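Local coordinates for integron cassette protein (Vibrio cholerae, PDB 3FY6) that is of unknown function but is encoded by a mobile integron gene cassette and has a novel alpha+beta fold, in a two-chain assembly, at residues T61-M66 and P73-Q78; D69-P74 and Q107-V112; E11-I16 and T26-L31; V43-T48 and P55-E60. All coordinates share one frame; numbering follows the deposited sequence.

Contact 1 of 4, residues T61-M66 and P73-Q78; sequences TLQDIM and PPEITQ
The amide planes of Q63 and Q78 are turned 47° apart, and the two side chains cross at about a right angle. CB of Q78 lies 3.5 Å from NE2 of Q63. O of E75 comes within 3.2 Å of NE2 of Q63, but at an angle too poor for a hydrogen bond. The other end of the Q63 amide is fixed by water: water 1 donates to OE1 of Q63 (2.8 Å) and to OE1 of E75 (2.6 Å). The Q63 chain bends at chi2 (78°), which brings its amide to the turn at E75 and to Q78. The puckered P73 ring is met at CG by SE of M66, a selenomethionine, at 3.6 Å. T61 and D64 form a capping box at the start of helix 62-67. D64 N donates to T61 OG1, and T61 N donates to D64 OD2 from above the carboxylate plane. Across from it, a type I turn from P74 to T77 leads into helix 77-89. P74 O accepts from both T77 N and T77 OG1. The methyl CG2 of T77 packs on CD2 of L62 at 3.7 Å. E75 OE1 also lies close to E75 OE1 of the second subunit, which probably makes the water-bound carboxylate harder to ionise.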
# COMPACT_ATOMS: atom_id res chain seq x y z
N THR A 61 0.84 -0.97 -12.70
CA THR A 61 -0.08 -0.26 -11.81
C THR A 61 0.46 1.10 -11.39
O THR A 61 1.65 1.39 -11.56
CB THR A 61 -0.37 -1.07 -10.52
OG1 THR A 61 0.85 -1.21 -9.78
CG2 THR A 61 -0.93 -2.45 -10.86
N LEU A 62 -0.41 1.92 -10.82
CA LEU A 62 -0.02 3.20 -10.24
C LEU A 62 1.06 2.97 -9.19
O LEU A 62 2.01 3.74 -9.07
CB LEU A 62 -1.24 3.84 -9.57
CG LEU A 62 -1.02 5.27 -9.09
CD1 LEU A 62 -0.66 6.14 -10.28
CD2 LEU A 62 -2.27 5.78 -8.41
N GLN A 63 0.89 1.90 -8.43
CA GLN A 63 1.85 1.54 -7.41
C GLN A 63 3.23 1.29 -8.03
O GLN A 63 4.25 1.77 -7.51
CB GLN A 63 1.35 0.32 -6.63
CG GLN A 63 0.08 0.59 -5.79
CD GLN A 63 -1.23 0.62 -6.60
OE1 GLN A 63 -1.39 -0.09 -7.60
NE2 GLN A 63 -2.19 1.43 -6.15
N ASP A 64 3.27 0.57 -9.14
CA ASP A 64 4.52 0.29 -9.84
C ASP A 64 5.26 1.56 -10.23
O ASP A 64 6.46 1.68 -9.98
CB ASP A 64 4.27 -0.55 -11.11
CG ASP A 64 3.87 -1.99 -10.80
OD1 ASP A 64 4.13 -2.45 -9.66
OD2 ASP A 64 3.30 -2.65 -11.69
N ILE A 65 4.57 2.51 -10.85
CA ILE A 65 5.26 3.72 -11.31
C ILE A 65 5.70 4.58 -10.13
O ILE A 65 6.77 5.19 -10.17
CB ILE A 65 4.45 4.54 -12.37
CG1 ILE A 65 3.20 5.17 -11.78
CG2 ILE A 65 4.07 3.65 -13.56
CD1 ILE A 65 2.25 5.74 -12.84
N MSE A 66 4.90 4.61 -9.08
CA MSE A 66 5.30 5.30 -7.86
C MSE A 66 6.50 4.63 -7.16
O MSE A 66 7.33 5.33 -6.55
CB MSE A 66 4.12 5.45 -6.91
CG MSE A 66 3.05 6.40 -7.43
SE MSE A 66 1.77 6.81 -6.02
CE MSE A 66 0.56 8.00 -6.99
N PRO A 73 2.85 3.53 -1.90
CA PRO A 73 1.50 3.98 -1.58
C PRO A 73 0.67 2.81 -1.11
O PRO A 73 1.01 1.67 -1.42
CB PRO A 73 0.95 4.46 -2.93
CG PRO A 73 1.89 3.89 -3.98
CD PRO A 73 2.94 3.08 -3.30
N PRO A 74 -0.41 3.06 -0.37
CA PRO A 74 -1.30 1.95 -0.01
C PRO A 74 -1.76 1.25 -1.29
O PRO A 74 -1.89 1.89 -2.34
CB PRO A 74 -2.47 2.65 0.67
CG PRO A 74 -1.87 3.95 1.19
CD PRO A 74 -0.88 4.36 0.17
N GLU A 75 -1.97 -0.06 -1.22
CA GLU A 75 -2.30 -0.83 -2.42
C GLU A 75 -3.64 -0.41 -3.05
O GLU A 75 -3.82 -0.53 -4.26
CB GLU A 75 -2.29 -2.34 -2.10
CG GLU A 75 -3.19 -3.19 -2.99
CD GLU A 75 -2.66 -3.35 -4.41
OE1 GLU A 75 -1.42 -3.36 -4.59
OE2 GLU A 75 -3.48 -3.48 -5.35
N ILE A 76 -4.56 0.10 -2.24
CA ILE A 76 -5.86 0.54 -2.72
C ILE A 76 -5.85 1.89 -3.48
O ILE A 76 -6.87 2.32 -4.00
CB ILE A 76 -6.85 0.67 -1.56
CG1 ILE A 76 -8.29 0.67 -2.08
CG2 ILE A 76 -6.53 1.93 -0.73
CD1 ILE A 76 -9.35 0.72 -0.97
N THR A 77 -4.69 2.54 -3.53
CA THR A 77 -4.60 3.87 -4.15
C THR A 77 -5.18 3.94 -5.57
O THR A 77 -5.91 4.86 -5.91
CB THR A 77 -3.14 4.37 -4.14
OG1 THR A 77 -2.66 4.41 -2.79
CG2 THR A 77 -3.04 5.78 -4.75
N GLN A 78 -4.84 2.97 -6.41
CA GLN A 78 -5.28 2.99 -7.79
C GLN A 78 -6.79 2.90 -7.86
O GLN A 78 -7.43 3.56 -8.67
CB GLN A 78 -4.66 1.83 -8.56
CG GLN A 78 -5.13 1.70 -9.98
CD GLN A 78 -4.24 0.77 -10.78
OE1 GLN A 78 -4.64 -0.33 -11.16
NE2 GLN A 78 -3.01 1.19 -11.01
O HOH W 1 -0.18 -2.40 -6.70

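Contact 2 of 4, residues D69-P74 and Q107-V112; sequences DSVYPP and QWVNKV
P74 and W108 reach toward each other tip to tip. CG of P74 sits over one face of the indole, 3.5 Å from the centroid of its six-membered ring and 16° off the ring normal. This is a CH-pi contact, offset toward the rim, so CH2 and CZ2 take the closest approach. The W108 ring gets there because CG is anti to the backbone N (chi1 -175°). The same ring is held at its polar end by the dimer: NE1 donates to V112 O of the second subunit, and V112 O here accepts from W108 NE1 of that subunit. V112 also meets P74 tip to tip, with CG2 4.0 Å from P74 CD. The other methyl of V112, CG1, points to the backbone and lies 3.5 Å from Y72 O. V71 and V109 cross at about a right angle. Each puts its CG1 anti to its own backbone N, and the two CG1 atoms touch at 3.7 Å. CG2 of V109 is turned to P73, 4.1 Å from CB. The Y72 ring leads away from helix 95-114 and meets F126 edge-to-face. V109 also packs on I16, so this residue touches both the loop and strand 10-18. The contact is buried and apolar. At the start of the loop, S70, with positive phi, is the C-prime residue of a Schellman motif that ends helix 62-67. The chain then runs as an irregular, proline-containing connection across helix 95-114, beside the reciprocal pair of W108-V112 bonds between the subunits.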
# COMPACT_ATOMS: atom_id res chain seq x y z
N ASP A 69 9.61 6.05 -8.10
CA ASP A 69 10.00 7.28 -7.41
C ASP A 69 10.36 7.01 -5.94
O ASP A 69 10.47 7.94 -5.14
CB ASP A 69 8.88 8.32 -7.49
CG ASP A 69 8.82 9.02 -8.85
OD1 ASP A 69 9.81 8.94 -9.61
OD2 ASP A 69 7.78 9.66 -9.13
N SER A 70 10.56 5.74 -5.60
CA SER A 70 10.76 5.33 -4.20
C SER A 70 9.57 5.72 -3.32
O SER A 70 9.75 6.10 -2.16
CB SER A 70 12.05 5.91 -3.63
OG SER A 70 13.18 5.43 -4.34
N VAL A 71 8.37 5.62 -3.87
CA VAL A 71 7.14 5.89 -3.13
C VAL A 71 6.36 4.58 -3.01
O VAL A 71 6.19 3.87 -4.00
CB VAL A 71 6.29 6.99 -3.84
CG1 VAL A 71 4.91 7.11 -3.20
CG2 VAL A 71 7.02 8.33 -3.84
N TYR A 72 5.89 4.27 -1.80
CA TYR A 72 5.19 3.02 -1.52
C TYR A 72 3.80 3.34 -0.99
O TYR A 72 3.60 3.42 0.22
CB TYR A 72 6.01 2.18 -0.53
CG TYR A 72 7.42 2.02 -1.05
CD1 TYR A 72 7.73 1.00 -1.94
CD2 TYR A 72 8.41 2.94 -0.73
CE1 TYR A 72 9.01 0.87 -2.46
CE2 TYR A 72 9.69 2.82 -1.24
CZ TYR A 72 9.99 1.78 -2.10
OH TYR A 72 11.26 1.66 -2.62
N PRO A 73 2.85 3.53 -1.90
CA PRO A 73 1.50 3.98 -1.58
C PRO A 73 0.67 2.81 -1.11
O PRO A 73 1.01 1.67 -1.42
CB PRO A 73 0.95 4.46 -2.93
CG PRO A 73 1.89 3.89 -3.98
CD PRO A 73 2.94 3.08 -3.30
N PRO A 74 -0.41 3.06 -0.37
CA PRO A 74 -1.30 1.95 -0.01
C PRO A 74 -1.76 1.25 -1.29
O PRO A 74 -1.89 1.89 -2.34
CB PRO A 74 -2.47 2.65 0.67
CG PRO A 74 -1.87 3.95 1.19
CD PRO A 74 -0.88 4.36 0.17
N GLN A 107 -2.39 13.62 -0.86
CA GLN A 107 -2.02 14.03 0.49
C GLN A 107 -1.79 12.81 1.39
O GLN A 107 -0.85 12.78 2.20
CB GLN A 107 -3.10 14.93 1.08
CG GLN A 107 -2.89 15.37 2.52
CD GLN A 107 -4.08 16.15 3.05
OE1 GLN A 107 -4.75 16.85 2.29
NE2 GLN A 107 -4.34 16.03 4.34
N TRP A 108 -2.66 11.81 1.25
CA TRP A 108 -2.53 10.56 2.00
C TRP A 108 -1.22 9.86 1.64
O TRP A 108 -0.45 9.44 2.51
CB TRP A 108 -3.71 9.64 1.68
CG TRP A 108 -3.74 8.37 2.49
CD1 TRP A 108 -3.30 8.20 3.77
CD2 TRP A 108 -4.31 7.12 2.09
NE1 TRP A 108 -3.54 6.91 4.19
CE2 TRP A 108 -4.16 6.23 3.17
CE3 TRP A 108 -4.92 6.66 0.92
CZ2 TRP A 108 -4.59 4.91 3.11
CZ3 TRP A 108 -5.35 5.35 0.86
CH2 TRP A 108 -5.19 4.49 1.96
N VAL A 109 -0.97 9.70 0.34
CA VAL A 109 0.27 9.10 -0.11
C VAL A 109 1.46 9.84 0.50
O VAL A 109 2.40 9.21 0.99
CB VAL A 109 0.36 9.07 -1.64
CG1 VAL A 109 1.75 8.62 -2.10
CG2 VAL A 109 -0.72 8.15 -2.21
N ASN A 110 1.43 11.18 0.50
CA ASN A 110 2.54 11.92 1.07
C ASN A 110 2.73 11.63 2.56
O ASN A 110 3.84 11.49 3.04
CB ASN A 110 2.43 13.43 0.78
CG ASN A 110 2.59 13.76 -0.71
OD1 ASN A 110 1.99 14.73 -1.21
ND2 ASN A 110 3.35 12.94 -1.42
N LYS A 111 1.63 11.48 3.29
CA LYS A 111 1.72 11.16 4.71
C LYS A 111 2.34 9.77 4.94
O LYS A 111 3.10 9.56 5.88
CB LYS A 111 0.35 11.25 5.38
CG LYS A 111 -0.12 12.68 5.62
CD LYS A 111 -1.49 12.67 6.29
CE LYS A 111 -2.19 14.03 6.22
NZ LYS A 111 -3.61 13.93 6.69
N VAL A 112 1.99 8.82 4.08
CA VAL A 112 2.53 7.47 4.14
C VAL A 112 4.05 7.50 3.97
O VAL A 112 4.79 6.93 4.77
CB VAL A 112 1.89 6.60 3.04
CG1 VAL A 112 2.55 5.21 2.98
CG2 VAL A 112 0.38 6.48 3.30

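Contact 3 of 4, residues E11-I16 and T26-L31; sequences EVNLNI and TYIVEL
Strands 10-18 and 23-31 form a beta hairpin, and this contact is the middle of its ladder. Four bonds tie the backbones. V12 and V29 exchange N-H and C=O in both directions at 2.8 Å, between V12 N and V29 O and between V29 N and V12 O. L14 and Y27 form a second hydrogen-bonded pair of the same kind. N13 with I28 lies between them as a non-hydrogen-bonded pair. The face that carries V12, L14, I16, Y27 and V29 is buried and closely packed. CD1 of L14 reaches diagonally to CG2 of V29 (3.7 Å). The I16 and Y27 side chains cross at about a right angle, and CG1 of I16 meets CD1 of Y27 at 3.5 Å. Helices 77-89 and 95-114 close over this side, with F81 on L14 and V29, and A106 on I16. The Y27 hydroxyl is bonded to D69 OD2. The face with E11, N13, N15, T26, I28 and E30 is more polar and largely open to solvent. Here the E11 and I28 side chains cross obliquely, with CG2 of I28 3.4 Å from CG of E11. CG2 of T26 is 3.6 Å from ND2 of N13. N15 and T26 share water 2, which accepts from N15 ND2 at 2.7 Å and is also bonded to T26 OG1. At the far end the carboxylates of E11 and E30 run side by side, with E11 OE2 3.0 Å from E30 OE2 and planes 39° apart. The crowding may raise the proton affinity of one carboxylate, while H32, bonded to E30 OE1, may partly offset it.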
# COMPACT_ATOMS: atom_id res chain seq x y z
N GLU A 11 -8.26 17.85 -16.30
CA GLU A 11 -6.92 17.42 -15.94
C GLU A 11 -6.65 17.83 -14.51
O GLU A 11 -6.91 18.96 -14.12
CB GLU A 11 -5.91 18.06 -16.88
CG GLU A 11 -4.62 17.29 -17.04
CD GLU A 11 -3.82 17.76 -18.24
OE1 GLU A 11 -3.38 18.93 -18.24
OE2 GLU A 11 -3.62 16.96 -19.19
N VAL A 12 -6.14 16.90 -13.72
CA VAL A 12 -5.79 17.18 -12.35
C VAL A 12 -4.28 16.98 -12.18
O VAL A 12 -3.76 15.93 -12.53
CB VAL A 12 -6.56 16.25 -11.39
CG1 VAL A 12 -6.29 16.64 -9.95
CG2 VAL A 12 -8.06 16.32 -11.69
N ASN A 13 -3.58 17.98 -11.67
CA ASN A 13 -2.16 17.84 -11.39
C ASN A 13 -1.95 17.53 -9.92
O ASN A 13 -2.36 18.29 -9.06
CB ASN A 13 -1.40 19.11 -11.79
CG ASN A 13 -1.10 19.17 -13.29
OD1 ASN A 13 -1.87 18.68 -14.10
ND2 ASN A 13 0.04 19.76 -13.64
N LEU A 14 -1.33 16.39 -9.64
CA LEU A 14 -1.13 15.95 -8.26
C LEU A 14 0.35 16.00 -7.89
O LEU A 14 1.21 15.72 -8.71
CB LEU A 14 -1.68 14.53 -8.09
CG LEU A 14 -3.19 14.37 -8.33
CD1 LEU A 14 -3.59 12.90 -8.23
CD2 LEU A 14 -3.98 15.20 -7.32
N ASN A 15 0.65 16.35 -6.64
CA ASN A 15 2.03 16.54 -6.23
C ASN A 15 2.48 15.45 -5.26
O ASN A 15 2.09 15.46 -4.09
CB ASN A 15 2.22 17.93 -5.62
CG ASN A 15 1.60 19.02 -6.49
OD1 ASN A 15 0.74 19.77 -6.03
ND2 ASN A 15 2.02 19.10 -7.74
N ILE A 16 3.30 14.53 -5.74
CA ILE A 16 3.69 13.37 -4.94
C ILE A 16 5.16 13.46 -4.53
O ILE A 16 6.05 13.49 -5.38
CB ILE A 16 3.48 12.06 -5.71
CG1 ILE A 16 2.02 11.96 -6.19
CG2 ILE A 16 3.87 10.85 -4.85
CD1 ILE A 16 1.02 11.67 -5.08
N THR A 26 5.17 15.67 -10.25
CA THR A 26 3.83 15.98 -10.74
C THR A 26 3.25 14.76 -11.45
O THR A 26 3.80 14.29 -12.44
CB THR A 26 3.84 17.20 -11.70
OG1 THR A 26 4.42 18.33 -11.04
CG2 THR A 26 2.42 17.54 -12.16
N TYR A 27 2.16 14.23 -10.92
CA TYR A 27 1.43 13.18 -11.62
C TYR A 27 0.23 13.84 -12.28
O TYR A 27 -0.58 14.48 -11.60
CB TYR A 27 0.97 12.11 -10.65
CG TYR A 27 2.08 11.17 -10.24
CD1 TYR A 27 3.18 11.63 -9.52
CD2 TYR A 27 2.03 9.82 -10.58
CE1 TYR A 27 4.20 10.77 -9.15
CE2 TYR A 27 3.05 8.94 -10.21
CZ TYR A 27 4.13 9.42 -9.49
OH TYR A 27 5.14 8.57 -9.14
N ILE A 28 0.11 13.69 -13.59
CA ILE A 28 -0.98 14.34 -14.30
C ILE A 28 -2.10 13.35 -14.58
O ILE A 28 -1.90 12.35 -15.27
CB ILE A 28 -0.51 15.00 -15.61
CG1 ILE A 28 0.70 15.89 -15.35
CG2 ILE A 28 -1.63 15.82 -16.25
CD1 ILE A 28 1.32 16.48 -16.60
N VAL A 29 -3.26 13.61 -14.01
CA VAL A 29 -4.43 12.77 -14.22
C VAL A 29 -5.33 13.39 -15.28
O VAL A 29 -5.85 14.48 -15.09
CB VAL A 29 -5.23 12.59 -12.93
CG1 VAL A 29 -6.36 11.59 -13.15
CG2 VAL A 29 -4.33 12.14 -11.79
N GLU A 30 -5.52 12.68 -16.39
CA GLU A 30 -6.44 13.15 -17.42
C GLU A 30 -7.74 12.36 -17.34
O GLU A 30 -7.75 11.14 -17.54
CB GLU A 30 -5.83 12.98 -18.81
CG GLU A 30 -5.04 14.16 -19.31
CD GLU A 30 -4.91 14.17 -20.83
OE1 GLU A 30 -5.75 13.52 -21.50
OE2 GLU A 30 -3.99 14.84 -21.35
N LEU A 31 -8.84 13.05 -17.05
CA LEU A 31 -10.15 12.41 -16.96
C LEU A 31 -10.94 12.66 -18.23
O LEU A 31 -11.15 13.81 -18.62
CB LEU A 31 -10.94 12.95 -15.77
CG LEU A 31 -10.22 12.90 -14.43
CD1 LEU A 31 -11.06 13.55 -13.35
CD2 LEU A 31 -9.92 11.46 -14.08
O HOH W 2 4.64 18.61 -8.37

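Contact 4 of 4, residues V43-T48 and P55-E60; sequences VTIKAT and PEWSEE
Three backbone bonds join strand 43-50 to residues 56-58, the end of strand 53-57 and the first loop residue. T48 and E56 are a hydrogen-bonded pair: T48 N donates to E56 O and E56 N donates to T48 O, both at 2.9 Å. The first of these donors sits 30° above the carbonyl plane. S58 N donates to K46 O at 3.0 Å, but with a bent angle of 140°, as the chain is leaving the strand. Water 3 adds a second donor to E56 O at 2.8 Å. It also makes weak bonds to K46 O and T48 OG1. The S58 hydroxyl turns back along its own chain: with OG in the crowded position between N and carbonyl carbon, it donates to E60 O at 2.7 Å. The same OG packs against CB of I45. W57 NE1 is satisfied outside the hairpin by Q82 OE1. Its ring is laid across the neighbouring strand, and CB of A47 sits over the centre of one face, 3.4 Å from the six-ring centroid and 13° off the normal, a CH-pi contact. CD1 of I45 meets the edge of the ring, 4.2 Å from CZ3. Non-hydrogen-bonded A47-W57 lies next to the T48-E56 pair. This is a classic antiparallel beta hairpin, here closing one side of the five-stranded sheet just before the chain turns into helix 62-67.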
# COMPACT_ATOMS: atom_id res chain seq x y z
N VAL A 43 5.99 8.45 -18.64
CA VAL A 43 5.23 7.22 -18.45
C VAL A 43 3.74 7.49 -18.28
O VAL A 43 3.35 8.31 -17.46
CB VAL A 43 5.72 6.46 -17.20
CG1 VAL A 43 4.79 5.32 -16.90
CG2 VAL A 43 7.15 5.97 -17.40
N THR A 44 2.93 6.76 -19.03
CA THR A 44 1.48 6.91 -18.95
C THR A 44 0.81 5.54 -18.78
O THR A 44 1.05 4.62 -19.56
CB THR A 44 0.91 7.58 -20.22
OG1 THR A 44 1.50 8.87 -20.40
CG2 THR A 44 -0.61 7.74 -20.10
N ILE A 45 -0.04 5.42 -17.75
CA ILE A 45 -0.90 4.26 -17.63
C ILE A 45 -2.34 4.68 -17.90
O ILE A 45 -2.68 5.87 -17.79
CB ILE A 45 -0.79 3.58 -16.26
CG1 ILE A 45 -1.27 4.52 -15.15
CG2 ILE A 45 0.66 3.14 -16.01
CD1 ILE A 45 -1.15 3.94 -13.76
N LYS A 46 -3.18 3.72 -18.26
CA LYS A 46 -4.52 4.03 -18.74
C LYS A 46 -5.57 3.07 -18.23
O LYS A 46 -5.35 1.86 -18.22
CB LYS A 46 -4.54 4.03 -20.27
CG LYS A 46 -5.92 4.30 -20.86
CD LYS A 46 -5.84 4.64 -22.33
CE LYS A 46 -7.23 4.74 -22.93
NZ LYS A 46 -7.19 5.22 -24.34
N ALA A 47 -6.71 3.62 -17.81
CA ALA A 47 -7.89 2.82 -17.48
C ALA A 47 -9.00 3.15 -18.48
O ALA A 47 -9.34 4.31 -18.68
CB ALA A 47 -8.37 3.12 -16.06
N THR A 48 -9.56 2.12 -19.11
CA THR A 48 -10.60 2.33 -20.11
C THR A 48 -11.96 1.88 -19.58
O THR A 48 -12.10 0.78 -19.05
CB THR A 48 -10.29 1.58 -21.42
OG1 THR A 48 -10.00 0.21 -21.13
CG2 THR A 48 -9.08 2.19 -22.09
N PRO A 55 -13.55 -1.12 -15.15
CA PRO A 55 -12.60 -0.50 -16.07
C PRO A 55 -11.42 -1.43 -16.35
O PRO A 55 -11.01 -2.18 -15.46
CB PRO A 55 -12.13 0.73 -15.30
CG PRO A 55 -13.30 1.09 -14.44
CD PRO A 55 -13.90 -0.23 -14.02
N GLU A 56 -10.91 -1.39 -17.57
CA GLU A 56 -9.73 -2.15 -17.95
C GLU A 56 -8.47 -1.34 -17.66
O GLU A 56 -8.23 -0.31 -18.30
CB GLU A 56 -9.79 -2.50 -19.44
CG GLU A 56 -8.93 -3.69 -19.85
CD GLU A 56 -9.52 -5.02 -19.41
OE1 GLU A 56 -10.76 -5.13 -19.35
OE2 GLU A 56 -8.74 -5.95 -19.12
N TRP A 57 -7.66 -1.79 -16.71
CA TRP A 57 -6.43 -1.07 -16.36
C TRP A 57 -5.19 -1.64 -17.03
O TRP A 57 -5.13 -2.83 -17.34
CB TRP A 57 -6.21 -1.10 -14.85
CG TRP A 57 -6.98 -0.08 -14.09
CD1 TRP A 57 -8.22 -0.22 -13.53
CD2 TRP A 57 -6.55 1.25 -13.77
NE1 TRP A 57 -8.59 0.94 -12.90
CE2 TRP A 57 -7.58 1.86 -13.03
CE3 TRP A 57 -5.39 1.99 -14.05
CZ2 TRP A 57 -7.49 3.17 -12.56
CZ3 TRP A 57 -5.30 3.29 -13.58
CH2 TRP A 57 -6.35 3.86 -12.84
N SER A 58 -4.19 -0.78 -17.23
CA SER A 58 -2.84 -1.22 -17.57
C SER A 58 -2.37 -2.21 -16.52
O SER A 58 -2.76 -2.12 -15.36
CB SER A 58 -1.89 -0.02 -17.53
OG SER A 58 -1.96 0.59 -16.25
N GLU A 59 -1.53 -3.16 -16.92
CA GLU A 59 -0.96 -4.12 -15.98
C GLU A 59 0.14 -3.49 -15.13
O GLU A 59 0.39 -3.92 -14.01
CB GLU A 59 -0.44 -5.36 -16.71
CG GLU A 59 -1.54 -6.27 -17.22
CD GLU A 59 -1.01 -7.34 -18.17
OE1 GLU A 59 0.18 -7.27 -18.55
OE2 GLU A 59 -1.79 -8.24 -18.54
N GLU A 60 0.81 -2.48 -15.68
CA GLU A 60 1.70 -1.64 -14.89
C GLU A 60 0.80 -0.76 -14.01
O GLU A 60 0.07 0.08 -14.53
CB GLU A 60 2.54 -0.76 -15.80
CG GLU A 60 3.77 -0.16 -15.14
CD GLU A 60 4.92 -1.13 -15.09
OE1 GLU A 60 4.72 -2.27 -14.61
OE2 GLU A 60 6.02 -0.77 -15.53
O HOH W 3 -6.81 0.86 -20.38

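Contacts 3 and 4 are the first and last hairpins of one antiparallel sheet whose five strands lie side by side in the order of the chain; their centres are about 15 Å apart, and strand 35-40 lies between them. Contact 3 comes first along the chain, then 4, then 1 and 2. Contact 1 follows contact 4 directly, since strand 53-57 leads into helix 62-67. Contacts 1 and 2 share P73 and P74, have their centres about 9 Å apart, and both touch the second subunit. Contacts 2 and 4 are the farthest pair, about 19 Å between centres, on opposite sides of the chain's centre. Y27 of contact 3 meets M66 of contact 1 and D69 of contact 2, so sheet and dimer-facing loop are joined.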